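Long-range contacts in 4-hydroxy-3-methylbut-2-enyl diphosphate reductase (Aquifex aeolicus, PDB 3DNF), which reduces (E)-4-hydroxy-3-methylbut-2-enyl diphosphate to isopentenyl and dimethylallyl diphosphates, the terminal step of the non-mevalonate pathway to isoprenoid precursors: residues 76-81 with 129-135; 121-127 with 162-166; 144-150 with 171-175. All blocks are in the same frame, centred on the assembly; numbering follows the deposited sequence. Where two conformers were deposited one is given.

The three contacts illustrate how chemistry follows position in an open α/β protein. Contact 2 is buried beside the iron-sulfur cluster, at the predicted active site, and is held by directed hydrogen bonds and water. Contacts 1 and 3 are only partly buried: contact 1 joins two lobes through close glycine-proline packing with a salt bridge at its exposed edge, whereas contact 3 has no hydrogen bond between its segments and rests on apolar side chains and a ring set against backbone. Contacts 1 and 2 draw on the same helix, 125-136, at successive turns. Contact 3 uses helix 169-182, which follows strand 158-163 of contact 2, and the two touch: Lys122 NZ forms a salt bridge with Asp149 OD1 at 3.3 Å.

Contact 1: 76-81 with 129-135; sequences IPPEKE and GTLGYLR
Pro78 lays its ring over one face of Tyr133, with CD 3.8 Å from the centroid of the aromatic ring and 21° off its normal, a CH-pi contact. The tyrosine gets there by an m rotamer with chi2 near 90°, which brings its CE1 atom to 3.6 Å from Pro78 CD and its edge to Ile76 O. Ile76 is extended, Pro77 (-56/144) is the N-cap, and a helix starts at Pro78; the partner, 129-135, is helical throughout. The backbones come closest at Pro77 and Gly129, whose CA atoms are 4.2 Å apart. Glycines make this possible: an ideal CB on Gly132 would lie 2.7 Å from Pro77 CB, a clash, and one on Gly129 would crowd Ile76 C at 3.4 Å. The arrangement is an interdomain seam of a trilobal enzyme, where the start of helix 78-86 in one lobe meets the side of helix 125-136 in the next. On the solvent side, Glu79 (chi1 p) turns OE2 to Arg135 NH2 at 2.8 Å, a hydrogen-bonded salt bridge, and a water bridges Glu79 OE1 (2.5 Å) to Gly132 O (2.8 Å). A second water lies 2.6 Å from both Ile76 O and Tyr133 OH and 2.8 Å from Glu81 OE1, while Glu81 OE2 forms a salt bridge with Arg85. The chemistry implies close apolar fit at the middle, with an exposed charge pair and waters at the edges.

Contact 2: 121-127 with 162-166; sequences EKNHPEV and VAQTT. With F3S (Fe3-s4 cluster), chain E.
Both oxygens of one carboxylate accept from a single residue: Glu126 OE1 from Thr165 OG1 at 2.6 Å, Glu126 OE2 from Thr165 N at 2.9 Å. With chi1 and chi2 both t (-171°, -164°), the glutamate reaches across from the first turn of helix 125-136. Ahead of it, Glu121 to His124 form a type I turn, His124 N to Glu121 O 3.0 Å, and His124, predicted to bind substrate and products, is the N-cap. Opposite, strand 158-163 ends and Gln164 (-57/139) leads into Thr165 (-54/-35); the closest CA atoms, Val127 and Gln164, are 6.5 Å apart. Gln164, also extended, reaches back so that its OE1 takes Glu121 N at 2.9 Å, its CD packs 3.7 Å from Val127 CG2, and its NE2 lies over a face of the His124 ring, 3.3 Å from CG. A water joins Gln164 NE2 (3.0 Å) to Glu126 OE1 (2.7 Å). These loops follow neighbouring parallel strands of the 2-1-3-4 sheet, at the strand ends where α/β folds commonly place active sites. Thr165 CB is 3.5 Å from cluster sulfur S1. The Glu126-Thr165 bonds place the predicted proton donor next to a predicted substrate-binding residue, consistent with a part in proton delivery.

Contact 3: 144-150 with 171-175; sequences VETLEDI and FFKEV
A single aromatic ring makes the main bump here. Phe171, on helix 169-182 with chi1 t and chi2 62°, pushes its ring into a hollow formed by the bend of residues 144-147. The floor of the hollow is largely backbone: Phe171 CE2 lies 3.5 Å from Glu145 O, and Phe171 CZ lies 3.5 Å from Thr146 C and 3.6 Å from Leu147 N, the last at the ring edge. The bend keeps its shape through Asp149 OD2, which accepts from both Glu145 N (2.7 Å) and Thr146 N (3.0 Å), and a short 3-10 turn, 147-149, follows. The setting is an α/β lobe: helix 169-182, reached from strand 158-163, packs on the parallel sheet, with Phe171 and Val175 also touching Val119, while 144-150 extends from the outer strand 141-144 and wraps toward the helix. One turn beyond Phe171, Val175 supplies a smaller bump, and Val175 CA is 6.7 Å from Leu147 CA. Val175 CG2 touches both Val144 CG1 (3.9 Å) and Leu147 CD1 (4.2 Å), and Val175 CG1 meets Ile150 CG2 at 4.2 Å. Leu147 (t, p) thus touches both bumps, its CD1 also lying 4.2 Å from Phe171 CE1. Leu147 CD2 lies 3.6 Å from Glu174 OE2, an oxygen whose charge partner, Lys173 of the second subunit, belongs to the dimer interface.

Contact 1: 76-81 with 129-135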
loop_
_atom_site.group_PDB
_atom_site.type_symbol
_atom_site.label_atom_id
_atom_site.label_comp_id
_atom_site.label_asym_id
_atom_site.label_seq_id
_atom_site.Cartn_x
_atom_site.Cartn_y
_atom_site.Cartn_z
ATOM N N ILE B 76 18.583 14.889 -14.443
ATOM C CA ILE B 76 18.385 16.296 -14.169
ATOM C C ILE B 76 17.021 16.726 -14.705
ATOM O O ILE B 76 16.451 16.065 -15.581
ATOM C CB ILE B 76 19.542 17.221 -14.736
ATOM C CG1 ILE B 76 19.665 17.065 -16.247
ATOM C CG2 ILE B 76 20.867 17.040 -13.931
ATOM C CD1 ILE B 76 20.664 18.078 -16.835
ATOM N N PRO B 77 16.495 17.856 -14.198
ATOM C CA PRO B 77 15.234 18.367 -14.799
ATOM C C PRO B 77 15.351 18.587 -16.315
ATOM O O PRO B 77 16.435 19.013 -16.779
ATOM C CB PRO B 77 14.981 19.662 -14.033
ATOM C CG PRO B 77 15.664 19.419 -12.681
ATOM C CD PRO B 77 16.942 18.660 -13.040
ATOM N N PRO B 78 14.268 18.319 -17.067
ATOM C CA PRO B 78 14.348 18.456 -18.522
ATOM C C PRO B 78 14.674 19.894 -18.973
ATOM O O PRO B 78 15.408 20.099 -19.953
ATOM C CB PRO B 78 12.980 17.967 -19.000
ATOM C CG PRO B 78 12.067 18.208 -17.836
ATOM C CD PRO B 78 12.906 17.941 -16.616
ATOM N N GLU B 79 14.150 20.906 -18.284
ATOM C CA GLU B 79 14.512 22.274 -18.644
ATOM C C GLU B 79 16.013 22.646 -18.430
ATOM O O GLU B 79 16.527 23.573 -19.058
ATOM C CB GLU B 79 13.588 23.283 -17.914
ATOM C CG GLU B 79 13.826 23.359 -16.398
ATOM C CD GLU B 79 12.978 22.374 -15.563
ATOM O OE1 GLU B 79 12.532 21.290 -16.046
ATOM O OE2 GLU B 79 12.803 22.687 -14.363
ATOM N N LYS B 80 16.690 21.944 -17.515
ATOM C CA LYS B 80 18.122 22.171 -17.298
ATOM C C LYS B 80 18.912 21.471 -18.383
ATOM O O LYS B 80 19.904 22.028 -18.888
ATOM C CB LYS B 80 18.588 21.699 -15.911
ATOM C CG LYS B 80 20.007 22.201 -15.579
ATOM C CD LYS B 80 20.457 21.828 -14.162
ATOM C CE LYS B 80 21.850 22.379 -13.901
ATOM N NZ LYS B 80 22.207 22.245 -12.443
ATOM N N GLU B 81 18.472 20.259 -18.736
ATOM C CA GLU B 81 19.091 19.566 -19.874
ATOM C C GLU B 81 18.974 20.444 -21.127
ATOM O O GLU B 81 19.971 20.624 -21.869
ATOM C CB GLU B 81 18.388 18.243 -20.118
ATOM C CG GLU B 81 19.085 17.465 -21.236
ATOM C CD GLU B 81 18.526 16.061 -21.415
ATOM O OE1 GLU B 81 18.054 15.494 -20.418
ATOM O OE2 GLU B 81 18.566 15.542 -22.558
ATOM N N GLY B 129 15.148 15.856 -10.192
ATOM C CA GLY B 129 14.982 15.641 -11.645
ATOM C C GLY B 129 13.583 15.134 -11.981
ATOM O O GLY B 129 12.910 15.651 -12.884
ATOM N N THR B 130 13.106 14.141 -11.232
ATOM C CA THR B 130 11.797 13.568 -11.436
ATOM C C THR B 130 10.681 14.600 -11.248
ATOM O O THR B 130 9.743 14.609 -12.031
ATOM C CB THR B 130 11.610 12.394 -10.487
ATOM O OG1 THR B 130 12.557 11.393 -10.843
ATOM C CG2 THR B 130 10.229 11.784 -10.643
ATOM N N LEU B 131 10.769 15.442 -10.214
ATOM C CA LEU B 131 9.810 16.575 -10.063
ATOM C C LEU B 131 9.794 17.451 -11.307
ATOM O O LEU B 131 8.752 17.977 -11.675
ATOM C CB LEU B 131 10.079 17.431 -8.830
ATOM C CG LEU B 131 9.735 16.720 -7.519
ATOM C CD1 LEU B 131 10.026 17.625 -6.324
ATOM C CD2 LEU B 131 8.249 16.275 -7.501
ATOM N N GLY B 132 10.964 17.623 -11.932
ATOM C CA GLY B 132 11.041 18.406 -13.167
ATOM C C GLY B 132 10.268 17.755 -14.310
ATOM O O GLY B 132 9.623 18.441 -15.109
ATOM N N TYR B 133 10.314 16.428 -14.386
ATOM C CA TYR B 133 9.504 15.703 -15.375
ATOM C C TYR B 133 7.994 15.809 -15.075
ATOM O O TYR B 133 7.176 15.959 -15.993
ATOM C CB TYR B 133 9.990 14.251 -15.475
ATOM C CG TYR B 133 11.161 14.230 -16.398
ATOM C CD1 TYR B 133 12.459 14.412 -15.923
ATOM C CD2 TYR B 133 10.946 14.143 -17.777
ATOM C CE1 TYR B 133 13.555 14.446 -16.803
ATOM C CE2 TYR B 133 12.026 14.182 -18.682
ATOM C CZ TYR B 133 13.317 14.345 -18.189
ATOM O OH TYR B 133 14.390 14.362 -19.071
ATOM N N LEU B 134 7.651 15.722 -13.791
ATOM C CA LEU B 134 6.261 15.802 -13.377
ATOM C C LEU B 134 5.735 17.181 -13.768
ATOM O O LEU B 134 4.637 17.314 -14.337
ATOM C CB LEU B 134 6.130 15.628 -11.855
ATOM C CG LEU B 134 4.703 15.696 -11.264
ATOM C CD1 LEU B 134 3.799 14.554 -11.781
ATOM C CD2 LEU B 134 4.755 15.722 -9.751
ATOM N N ARG B 135 6.538 18.213 -13.506
ATOM C CA ARG B 135 6.140 19.572 -13.850
ATOM C C ARG B 135 6.005 19.728 -15.381
ATOM O O ARG B 135 5.033 20.333 -15.858
ATOM C CB ARG B 135 7.140 20.577 -13.254
ATOM C CG ARG B 135 7.014 22.028 -13.788
ATOM C CD ARG B 135 7.938 23.011 -13.058
ATOM N NE ARG B 135 9.329 22.569 -13.098
ATOM C CZ ARG B 135 10.031 22.111 -12.056
ATOM N NH1 ARG B 135 9.479 22.077 -10.834
ATOM N NH2 ARG B 135 11.300 21.718 -12.235
HETATM O O HOH W 1 16.384 15.815 -18.190
HETATM O O HOH W 2 10.008 21.157 -15.719
#

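Contact 2: 121-127 with 162-166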
loop_
_atom_site.group_PDB
_atom_site.type_symbol
_atom_site.label_atom_id
_atom_site.label_comp_id
_atom_site.label_asym_id
_atom_site.label_seq_id
_atom_site.Cartn_x
_atom_site.Cartn_y
_atom_site.Cartn_z
ATOM N N GLU B 121 13.802 11.056 -0.968
ATOM C CA GLU B 121 14.476 12.153 -0.272
ATOM C C GLU B 121 14.307 13.486 -1.025
ATOM O O GLU B 121 14.794 13.627 -2.162
ATOM C CB GLU B 121 15.955 11.799 -0.093
ATOM C CG GLU B 121 16.732 12.868 0.678
ATOM C CD GLU B 121 18.237 12.599 0.802
ATOM O OE1 GLU B 121 18.778 11.661 0.159
ATOM O OE2 GLU B 121 18.892 13.379 1.538
ATOM N N LYS B 122 13.603 14.440 -0.408
ATOM C CA LYS B 122 13.264 15.727 -1.067
ATOM C C LYS B 122 14.421 16.421 -1.798
ATOM O O LYS B 122 14.303 16.785 -2.977
ATOM C CB LYS B 122 12.621 16.707 -0.088
ATOM C CG LYS B 122 11.250 16.251 0.404
ATOM C CD LYS B 122 10.631 17.226 1.361
ATOM C CE LYS B 122 9.289 16.687 1.807
ATOM N NZ LYS B 122 8.611 17.589 2.753
ATOM N N ASN B 123 15.553 16.553 -1.128
ATOM C CA ASN B 123 16.669 17.295 -1.727
ATOM C C ASN B 123 17.612 16.436 -2.566
ATOM O O ASN B 123 18.669 16.898 -3.007
ATOM C CB ASN B 123 17.447 18.062 -0.648
ATOM C CG ASN B 123 18.099 19.346 -1.183
ATOM O OD1 ASN B 123 17.535 20.042 -2.045
ATOM N ND2 ASN B 123 19.288 19.668 -0.666
ATOM N N HIS B 124 17.243 15.181 -2.817
ATOM C CA HIS B 124 18.144 14.338 -3.579
ATOM C C HIS B 124 18.056 14.695 -5.051
ATOM O O HIS B 124 16.959 14.891 -5.549
ATOM C CB HIS B 124 17.861 12.846 -3.384
ATOM C CG HIS B 124 18.883 11.965 -4.042
ATOM N ND1 HIS B 124 19.862 11.299 -3.336
ATOM C CD2 HIS B 124 19.087 11.658 -5.343
ATOM C CE1 HIS B 124 20.624 10.618 -4.173
ATOM N NE2 HIS B 124 20.175 10.819 -5.398
ATOM N N PRO B 125 19.212 14.767 -5.752
ATOM C CA PRO B 125 19.163 15.091 -7.204
ATOM C C PRO B 125 18.234 14.213 -8.083
ATOM O O PRO B 125 17.628 14.716 -9.060
ATOM C CB PRO B 125 20.625 14.952 -7.637
ATOM C CG PRO B 125 21.430 15.166 -6.366
ATOM C CD PRO B 125 20.595 14.566 -5.277
ATOM N N GLU B 126 18.102 12.923 -7.785
ATOM C CA GLU B 126 17.197 12.064 -8.555
ATOM C C GLU B 126 15.745 12.570 -8.407
ATOM O O GLU B 126 15.010 12.673 -9.390
ATOM C CB GLU B 126 17.284 10.595 -8.147
ATOM C CG GLU B 126 16.507 9.711 -9.106
ATOM C CD GLU B 126 16.254 8.338 -8.504
ATOM O OE1 GLU B 126 17.272 7.649 -8.204
ATOM O OE2 GLU B 126 15.051 7.976 -8.337
ATOM N N VAL B 127 15.397 12.909 -7.193
ATOM C CA VAL B 127 14.075 13.386 -6.853
ATOM C C VAL B 127 13.791 14.751 -7.511
ATOM O O VAL B 127 12.753 14.946 -8.106
ATOM C CB VAL B 127 13.866 13.338 -5.293
ATOM C CG1 VAL B 127 12.557 14.020 -4.883
ATOM C CG2 VAL B 127 13.877 11.882 -4.815
ATOM N N VAL B 162 4.978 6.454 -6.886
ATOM C CA VAL B 162 6.254 5.936 -7.401
ATOM C C VAL B 162 7.361 6.086 -6.331
ATOM O O VAL B 162 7.126 6.656 -5.248
ATOM C CB VAL B 162 6.674 6.610 -8.731
ATOM C CG1 VAL B 162 5.631 6.294 -9.799
ATOM C CG2 VAL B 162 6.904 8.088 -8.545
ATOM N N ALA B 163 8.550 5.542 -6.616
ATOM C CA ALA B 163 9.649 5.566 -5.649
ATOM C C ALA B 163 10.923 6.106 -6.273
ATOM O O ALA B 163 11.210 5.904 -7.465
ATOM C CB ALA B 163 9.928 4.167 -5.087
ATOM N N GLN B 164 11.665 6.839 -5.463
ATOM C CA GLN B 164 13.061 7.090 -5.773
ATOM C C GLN B 164 13.717 5.701 -5.913
ATOM O O GLN B 164 13.384 4.770 -5.179
ATOM C CB GLN B 164 13.678 7.888 -4.638
ATOM C CG GLN B 164 15.125 8.337 -4.887
ATOM C CD GLN B 164 15.758 8.935 -3.648
ATOM O OE1 GLN B 164 15.093 9.104 -2.626
ATOM N NE2 GLN B 164 17.048 9.269 -3.725
ATOM N N THR B 165 14.590 5.534 -6.907
ATOM C CA THR B 165 15.160 4.188 -7.213
ATOM C C THR B 165 15.809 3.499 -6.009
ATOM O O THR B 165 15.759 2.263 -5.874
ATOM C CB THR B 165 16.165 4.218 -8.379
ATOM O OG1 THR B 165 17.287 5.077 -8.067
ATOM C CG2 THR B 165 15.467 4.680 -9.724
ATOM N N THR B 166 16.436 4.309 -5.153
ATOM C CA THR B 166 17.124 3.824 -3.943
ATOM C C THR B 166 16.272 3.858 -2.677
ATOM O O THR B 166 16.786 3.632 -1.588
ATOM C CB THR B 166 18.408 4.637 -3.700
ATOM O OG1 THR B 166 18.054 6.025 -3.650
ATOM C CG2 THR B 166 19.368 4.416 -4.842
HETATM FE FE1 F3S E . 19.776 1.076 -9.770
HETATM FE FE3 F3S E . 20.347 2.714 -11.853
HETATM FE FE4 F3S E . 21.954 2.086 -10.092
HETATM S S1 F3S E . 18.547 2.837 -10.466
HETATM S S2 F3S E . 21.324 1.413 -8.126
HETATM S S3 F3S E . 21.194 0.626 -11.503
HETATM S S4 F3S E . 22.162 3.958 -11.188
HETATM O O HOH W 3 18.268 9.528 -1.056
HETATM O O HOH W 4 18.517 7.730 -5.848
#

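Contact 3: 144-150 with 171-175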
loop_
_atom_site.group_PDB
_atom_site.type_symbol
_atom_site.label_atom_id
_atom_site.label_comp_id
_atom_site.label_asym_id
_atom_site.label_seq_id
_atom_site.Cartn_x
_atom_site.Cartn_y
_atom_site.Cartn_z
ATOM N N VAL B 144 7.168 12.364 -0.609
ATOM C CA VAL B 144 6.904 11.861 0.717
ATOM C C VAL B 144 8.200 11.278 1.271
ATOM O O VAL B 144 8.672 10.232 0.812
ATOM C CB VAL B 144 5.726 10.812 0.679
ATOM C CG1 VAL B 144 5.671 10.018 2.036
ATOM C CG2 VAL B 144 4.385 11.542 0.480
ATOM N N GLU B 145 8.767 11.962 2.273
ATOM C CA GLU B 145 10.032 11.526 2.854
ATOM C C GLU B 145 9.803 10.908 4.221
ATOM O O GLU B 145 10.537 10.003 4.644
ATOM C CB GLU B 145 11.041 12.679 2.923
ATOM C CG GLU B 145 12.387 12.201 3.431
ATOM C CD GLU B 145 13.491 13.217 3.289
ATOM O OE1 GLU B 145 13.322 14.223 2.550
ATOM O OE2 GLU B 145 14.555 12.970 3.906
ATOM N N THR B 146 8.783 11.405 4.900
ATOM C CA THR B 146 8.334 10.810 6.146
ATOM C C THR B 146 6.814 10.688 6.104
ATOM O O THR B 146 6.157 11.307 5.270
ATOM C CB THR B 146 8.784 11.615 7.401
ATOM O OG1 THR B 146 8.063 12.852 7.466
ATOM C CG2 THR B 146 10.267 11.882 7.361
ATOM N N LEU B 147 6.244 9.907 7.015
ATOM C CA LEU B 147 4.831 9.596 6.939
ATOM C C LEU B 147 3.950 10.851 7.069
ATOM O O LEU B 147 2.873 10.911 6.483
ATOM C CB LEU B 147 4.467 8.506 7.950
ATOM C CG LEU B 147 3.317 7.536 7.654
ATOM C CD1 LEU B 147 3.352 6.910 6.257
ATOM C CD2 LEU B 147 3.332 6.447 8.723
ATOM N N GLU B 148 4.449 11.867 7.772
ATOM C CA GLU B 148 3.714 13.125 7.953
ATOM C C GLU B 148 3.521 13.879 6.633
ATOM O O GLU B 148 2.589 14.691 6.517
ATOM C CB GLU B 148 4.405 14.029 8.985
ATOM C CG GLU B 148 3.851 13.892 10.393
ATOM C CD GLU B 148 3.799 15.233 11.135
ATOM O OE1 GLU B 148 4.761 16.031 11.014
ATOM O OE2 GLU B 148 2.796 15.486 11.852
ATOM N N ASP B 149 4.366 13.577 5.643
ATOM C CA ASP B 149 4.268 14.187 4.304
ATOM C C ASP B 149 3.014 13.787 3.502
ATOM O O ASP B 149 2.652 14.469 2.548
ATOM C CB ASP B 149 5.507 13.871 3.466
ATOM C CG ASP B 149 6.767 14.575 3.955
ATOM O OD1 ASP B 149 6.672 15.671 4.528
ATOM O OD2 ASP B 149 7.881 14.057 3.711
ATOM N N ILE B 150 2.350 12.689 3.862
ATOM C CA ILE B 150 1.238 12.190 3.039
ATOM C C ILE B 150 -0.067 13.011 3.085
ATOM O O ILE B 150 -0.927 12.857 2.215
ATOM C CB ILE B 150 0.924 10.695 3.292
ATOM C CG1 ILE B 150 0.296 10.493 4.671
ATOM C CG2 ILE B 150 2.169 9.863 3.130
ATOM C CD1 ILE B 150 -0.249 9.078 4.856
ATOM N N PHE B 171 9.782 1.539 4.139
ATOM C CA PHE B 171 8.989 2.779 4.133
ATOM C C PHE B 171 8.022 2.883 2.961
ATOM O O PHE B 171 6.886 3.334 3.105
ATOM C CB PHE B 171 9.885 4.016 4.263
ATOM C CG PHE B 171 9.110 5.293 4.387
ATOM C CD1 PHE B 171 8.256 5.509 5.466
ATOM C CD2 PHE B 171 9.227 6.270 3.411
ATOM C CE1 PHE B 171 7.516 6.687 5.571
ATOM C CE2 PHE B 171 8.496 7.456 3.500
ATOM C CZ PHE B 171 7.650 7.670 4.588
ATOM N N PHE B 172 8.461 2.398 1.820
ATOM C CA PHE B 172 7.597 2.427 0.641
ATOM C C PHE B 172 6.344 1.591 0.899
ATOM O O PHE B 172 5.244 2.023 0.620
ATOM C CB PHE B 172 8.349 1.845 -0.515
ATOM C CG PHE B 172 7.620 1.972 -1.814
ATOM C CD1 PHE B 172 7.409 3.243 -2.381
ATOM C CD2 PHE B 172 7.082 0.833 -2.435
ATOM C CE1 PHE B 172 6.733 3.370 -3.562
ATOM C CE2 PHE B 172 6.409 0.955 -3.651
ATOM C CZ PHE B 172 6.219 2.235 -4.199
ATOM N N LYS B 173 6.528 0.412 1.505
ATOM C CA LYS B 173 5.419 -0.497 1.839
ATOM C C LYS B 173 4.408 0.182 2.797
ATOM O O LYS B 173 3.189 0.074 2.613
ATOM C CB LYS B 173 5.958 -1.824 2.396
ATOM C CG LYS B 173 4.904 -2.705 3.002
ATOM C CD LYS B 173 5.472 -4.019 3.460
ATOM C CE LYS B 173 4.377 -4.836 4.099
ATOM N NZ LYS B 173 4.960 -6.080 4.654
ATOM N N GLU B 174 4.943 0.900 3.791
ATOM C CA GLU B 174 4.144 1.635 4.767
ATOM C C GLU B 174 3.328 2.760 4.135
ATOM O O GLU B 174 2.131 2.896 4.462
ATOM C CB GLU B 174 5.050 2.188 5.893
ATOM C CG GLU B 174 4.351 3.074 6.918
ATOM C CD GLU B 174 3.418 2.306 7.829
ATOM O OE1 GLU B 174 3.505 1.055 7.871
ATOM O OE2 GLU B 174 2.574 2.946 8.503
ATOM N N VAL B 175 3.985 3.578 3.294
ATOM C CA VAL B 175 3.340 4.704 2.601
ATOM C C VAL B 175 2.213 4.208 1.690
ATOM O O VAL B 175 1.108 4.761 1.681
ATOM C CB VAL B 175 4.346 5.537 1.728
ATOM C CG1 VAL B 175 3.557 6.584 0.879
ATOM C CG2 VAL B 175 5.338 6.219 2.606
#